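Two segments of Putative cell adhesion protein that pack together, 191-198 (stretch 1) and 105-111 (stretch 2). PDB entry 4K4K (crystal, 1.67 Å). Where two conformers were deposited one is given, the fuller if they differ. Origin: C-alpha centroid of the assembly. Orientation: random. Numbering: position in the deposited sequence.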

ATOM      1  N   THR A 191       9.685   0.882  18.813  1.00 39.21           N
ATOM      2  CA  THR A 191       8.818  -0.202  18.341  1.00 37.50           C
ATOM      3  C   THR A 191       7.443  -0.029  18.986  1.00 40.86           C
ATOM      4  O   THR A 191       7.362   0.421  20.135  1.00 41.68           O
ATOM      5  CB  THR A 191       9.438  -1.574  18.608  1.00 50.25           C
ATOM      6  OG1 THR A 191       9.755  -1.693  19.995  1.00 50.89           O
ATOM      7  CG2 THR A 191      10.688  -1.829  17.758  1.00 51.34           C
ATOM      8  N   LYS A 192       6.371  -0.359  18.238  1.00 33.95           N
ATOM      9  CA  LYS A 192       4.980  -0.176  18.674  0.50 32.60           C
ATOM     10  C   LYS A 192       4.141  -1.418  18.393  1.00 33.78           C
ATOM     11  O   LYS A 192       4.462  -2.189  17.484  1.00 30.60           O
ATOM     12  CB  LYS A 192       4.386   1.040  17.908  0.50 34.17           C
ATOM     13  CG  LYS A 192       3.015   1.542  18.388  0.50 44.48           C
ATOM     14  CD  LYS A 192       2.317   2.469  17.377  0.50 46.22           C
ATOM     15  CE  LYS A 192       1.362   1.735  16.454  0.50 39.40           C
ATOM     16  NZ  LYS A 192      -0.065   2.112  16.668  0.50 36.85           N
ATOM     17  N   GLU A 193       3.054  -1.601  19.161  1.00 30.69           N
ATOM     18  CA  GLU A 193       2.094  -2.658  18.922  1.00 29.76           C
ATOM     19  C   GLU A 193       1.090  -2.079  17.930  1.00 35.15           C
ATOM     20  O   GLU A 193       0.595  -0.970  18.155  1.00 38.91           O
ATOM     21  CB  GLU A 193       1.402  -3.081  20.236  1.00 31.49           C
ATOM     22  CG  GLU A 193       0.491  -4.284  20.066  1.00 38.78           C
ATOM     23  CD  GLU A 193       1.186  -5.614  20.279  1.00 52.43           C
ATOM     24  OE1 GLU A 193       2.292  -5.622  20.868  1.00 54.26           O
ATOM     25  OE2 GLU A 193       0.605  -6.654  19.895  1.00 40.07           O
ATOM     26  N   ILE A 194       0.810  -2.779  16.836  1.00 27.77           N
ATOM     27  CA  ILE A 194      -0.172  -2.265  15.879  1.00 25.11           C
ATOM     28  C   ILE A 194      -1.431  -3.110  15.966  1.00 27.47           C
ATOM     29  O   ILE A 194      -1.382  -4.324  15.750  1.00 25.59           O
ATOM     30  CB  ILE A 194       0.367  -2.211  14.434  1.00 25.87           C
ATOM     31  CG1 ILE A 194       1.553  -1.217  14.291  1.00 26.76           C
ATOM     32  CG2 ILE A 194      -0.776  -1.896  13.437  1.00 25.62           C
ATOM     33  CD1 ILE A 194       2.160  -1.114  12.856  1.00 27.91           C
ATOM     34  N   VAL A 195      -2.570  -2.458  16.254  1.00 24.83           N
ATOM     35  CA  VAL A 195      -3.848  -3.148  16.322  1.00 25.15           C
ATOM     36  C   VAL A 195      -4.340  -3.275  14.885  1.00 30.02           C
ATOM     37  O   VAL A 195      -4.466  -2.266  14.189  1.00 29.04           O
ATOM     38  CB  VAL A 195      -4.847  -2.412  17.247  1.00 30.36           C
ATOM     39  CG1 VAL A 195      -6.265  -2.973  17.085  1.00 31.05           C
ATOM     40  CG2 VAL A 195      -4.390  -2.492  18.712  1.00 31.24           C
ATOM     41  N   LEU A 196      -4.575  -4.512  14.435  1.00 27.12           N
ATOM     42  CA  LEU A 196      -5.061  -4.778  13.079  0.50 28.07           C
ATOM     43  C   LEU A 196      -6.569  -4.534  13.027  1.00 35.13           C
ATOM     44  O   LEU A 196      -7.232  -4.655  14.056  1.00 39.30           O
ATOM     45  CB  LEU A 196      -4.718  -6.221  12.657  0.50 28.08           C
ATOM     46  CG  LEU A 196      -3.300  -6.428  12.127  0.50 33.28           C
ATOM     47  CD1 LEU A 196      -2.333  -6.776  13.237  0.50 34.33           C
ATOM     48  CD2 LEU A 196      -3.272  -7.528  11.097  0.50 36.42           C
ATOM     49  N   HIS A 197      -7.112  -4.177  11.855  1.00 33.59           N
ATOM     50  CA  HIS A 197      -8.535  -3.921  11.629  0.50 34.31           C
ATOM     51  C   HIS A 197      -9.267  -5.282  11.486  1.00 36.69           C
ATOM     52  O   HIS A 197      -8.905  -6.036  10.590  1.00 33.59           O
ATOM     53  CB  HIS A 197      -8.641  -3.022  10.361  0.50 35.20           C
ATOM     54  CG  HIS A 197      -9.970  -2.959   9.666  0.50 39.46           C
ATOM     55  ND1 HIS A 197     -10.092  -3.291   8.324  0.50 41.37           N
ATOM     56  CD2 HIS A 197     -11.165  -2.506  10.111  0.50 42.19           C
ATOM     57  CE1 HIS A 197     -11.365  -3.092   8.018  0.50 41.53           C
ATOM     58  NE2 HIS A 197     -12.049  -2.613   9.056  0.50 42.32           N
ATOM     59  N   THR A 198     -10.281  -5.563  12.317  1.00 33.58           N
ATOM     60  CA  THR A 198     -11.061  -6.798  12.231  1.00 34.35           C
ATOM     61  C   THR A 198     -12.472  -6.565  11.720  1.00 40.31           C
ATOM     62  O   THR A 198     -13.110  -5.570  12.072  1.00 41.07           O
ATOM     63  CB  THR A 198     -11.159  -7.532  13.576  1.00 48.53           C
ATOM     64  OG1 THR A 198     -11.669  -6.638  14.567  1.00 58.52           O
ATOM     65  CG2 THR A 198      -9.857  -8.145  14.021  1.00 43.72           C
TER
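Stretch 2, residues 105-111: DVSVQTP

Stretch 2 (D105 to P111) is an irregular segment laid along one side of stretch 1, most of which is strand. The course of the CA atoms shows that the two run in the same general direction, and from S107 onward the contacts follow it: S107 meets K192, reached by its long side chain, Q109 meets I194 and V195, and T110 meets H197. The CA atoms of I194 and S107 come within 6.6 Å, and 323 Å² is buried in all. D105 is extended (phi/psi -138/111) and makes no contact with stretch 1, but its carboxylate braces the turn that follows: OD1 of D105 accepts from N of S107 at 2.9 Å and from OG of S107 at 2.8 Å. V106 (-102/14) is buried, its CA-to-CB bond sideways to stretch 1; CG2 of V106 meets CD1 of I194 at 3.9 Å, an apolar contact, and CD1 of I194 lies equally far, 3.9 Å, from O of V106. S107 (-63/-32) gives the one hydrogen bond between the stretches, and gives it through its backbone: NZ of K192 donates to O of S107 at 3.1 Å. V108 returns to an extended conformation (-109/111) and points away, leaving stretch 1 untouched. Q109 (-84/-29) points toward stretch 1 and is buried, with chi1 and chi2 both m. CG of Q109 lies 3.6 Å from CG2 of I194 and 3.6 Å from O of V195; NE2 of Q109, itself 3.8 Å from CG2 of I194, donates to O of V106 at 2.8 Å, tying the segment to itself. T110 (-107/131), chi1 m, also points toward stretch 1; OG1 of T110 approaches CB of H197 at 3.8 Å and lies oblique to the imidazole ring. P111 follows a cis peptide bond and points away, beyond the contact.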

ATOM      1  N   ASP A 105       3.455   6.729   7.824  1.00 17.84           N
ATOM      2  CA  ASP A 105       3.132   6.479   9.226  1.00 18.22           C
ATOM      3  C   ASP A 105       2.041   5.397   9.235  1.00 21.88           C
ATOM      4  O   ASP A 105       0.972   5.621   8.685  1.00 23.37           O
ATOM      5  CB  ASP A 105       2.709   7.763   9.982  1.00 20.09           C
ATOM      6  CG  ASP A 105       2.397   7.567  11.462  1.00 31.49           C
ATOM      7  OD1 ASP A 105       2.475   6.404  11.952  1.00 28.12           O
ATOM      8  OD2 ASP A 105       2.042   8.560  12.126  1.00 44.40           O
ATOM      9  N   VAL A 106       2.370   4.187   9.707  1.00 16.86           N
ATOM     10  CA  VAL A 106       1.408   3.072   9.701  1.00 16.10           C
ATOM     11  C   VAL A 106       0.810   2.872  11.125  1.00 22.36           C
ATOM     12  O   VAL A 106       0.180   1.835  11.351  1.00 24.12           O
ATOM     13  CB  VAL A 106       1.982   1.745   9.106  1.00 18.81           C
ATOM     14  CG1 VAL A 106       2.299   1.884   7.599  1.00 17.76           C
ATOM     15  CG2 VAL A 106       3.202   1.252   9.892  1.00 18.85           C
ATOM     16  N   SER A 107       0.983   3.864  12.063  1.00 20.48           N
ATOM     17  CA  SER A 107       0.413   3.793  13.427  0.50 21.57           C
ATOM     18  C   SER A 107      -1.105   3.756  13.385  1.00 26.64           C
ATOM     19  O   SER A 107      -1.728   3.167  14.271  1.00 28.34           O
ATOM     20  CB  SER A 107       0.855   4.984  14.273  0.50 24.71           C
ATOM     21  OG  SER A 107       2.266   5.069  14.392  0.50 28.65           O
ATOM     22  N   VAL A 108      -1.707   4.429  12.376  1.00 25.13           N
ATOM     23  CA  VAL A 108      -3.169   4.492  12.212  1.00 26.70           C
ATOM     24  C   VAL A 108      -3.498   3.636  10.995  1.00 28.79           C
ATOM     25  O   VAL A 108      -3.142   3.987   9.864  1.00 27.44           O
ATOM     26  CB  VAL A 108      -3.732   5.942  12.113  1.00 32.34           C
ATOM     27  CG1 VAL A 108      -5.248   5.915  11.882  1.00 32.77           C
ATOM     28  CG2 VAL A 108      -3.401   6.747  13.374  1.00 33.25           C
ATOM     29  N   GLN A 109      -4.145   2.497  11.238  1.00 27.07           N
ATOM     30  CA  GLN A 109      -4.448   1.491  10.205  1.00 26.02           C
ATOM     31  C   GLN A 109      -5.710   1.735   9.387  1.00 33.52           C
ATOM     32  O   GLN A 109      -5.801   1.243   8.262  1.00 34.01           O
ATOM     33  CB  GLN A 109      -4.584   0.117  10.848  1.00 25.85           C
ATOM     34  CG  GLN A 109      -3.255  -0.427  11.356  1.00 24.76           C
ATOM     35  CD  GLN A 109      -2.391  -0.869  10.199  1.00 27.10           C
ATOM     36  OE1 GLN A 109      -2.805  -1.691   9.387  1.00 23.08           O
ATOM     37  NE2 GLN A 109      -1.200  -0.293  10.069  1.00 18.67           N
ATOM     38  N   THR A 110      -6.718   2.399   9.972  1.00 30.67           N
ATOM     39  CA  THR A 110      -8.001   2.603   9.307  1.00 30.25           C
ATOM     40  C   THR A 110      -8.171   4.069   8.854  1.00 32.39           C
ATOM     41  O   THR A 110      -8.020   4.972   9.677  1.00 32.81           O
ATOM     42  CB  THR A 110      -9.132   2.147  10.262  1.00 34.58           C
ATOM     43  OG1 THR A 110      -8.892   0.777  10.631  1.00 33.71           O
ATOM     44  CG2 THR A 110     -10.509   2.248   9.633  1.00 37.72           C
ATOM     45  N   PRO A 111      -8.560   4.329   7.580  1.00 28.16           N
ATOM     46  CA  PRO A 111      -8.764   3.364   6.479  1.00 27.53           C
ATOM     47  C   PRO A 111      -7.435   2.897   5.875  1.00 28.42           C
ATOM     48  O   PRO A 111      -6.491   3.689   5.772  1.00 27.26           O
ATOM     49  CB  PRO A 111      -9.581   4.163   5.460  1.00 29.94           C
ATOM     50  CG  PRO A 111      -9.234   5.594   5.695  1.00 33.97           C
ATOM     51  CD  PRO A 111      -8.771   5.725   7.126  1.00 29.57           C
TER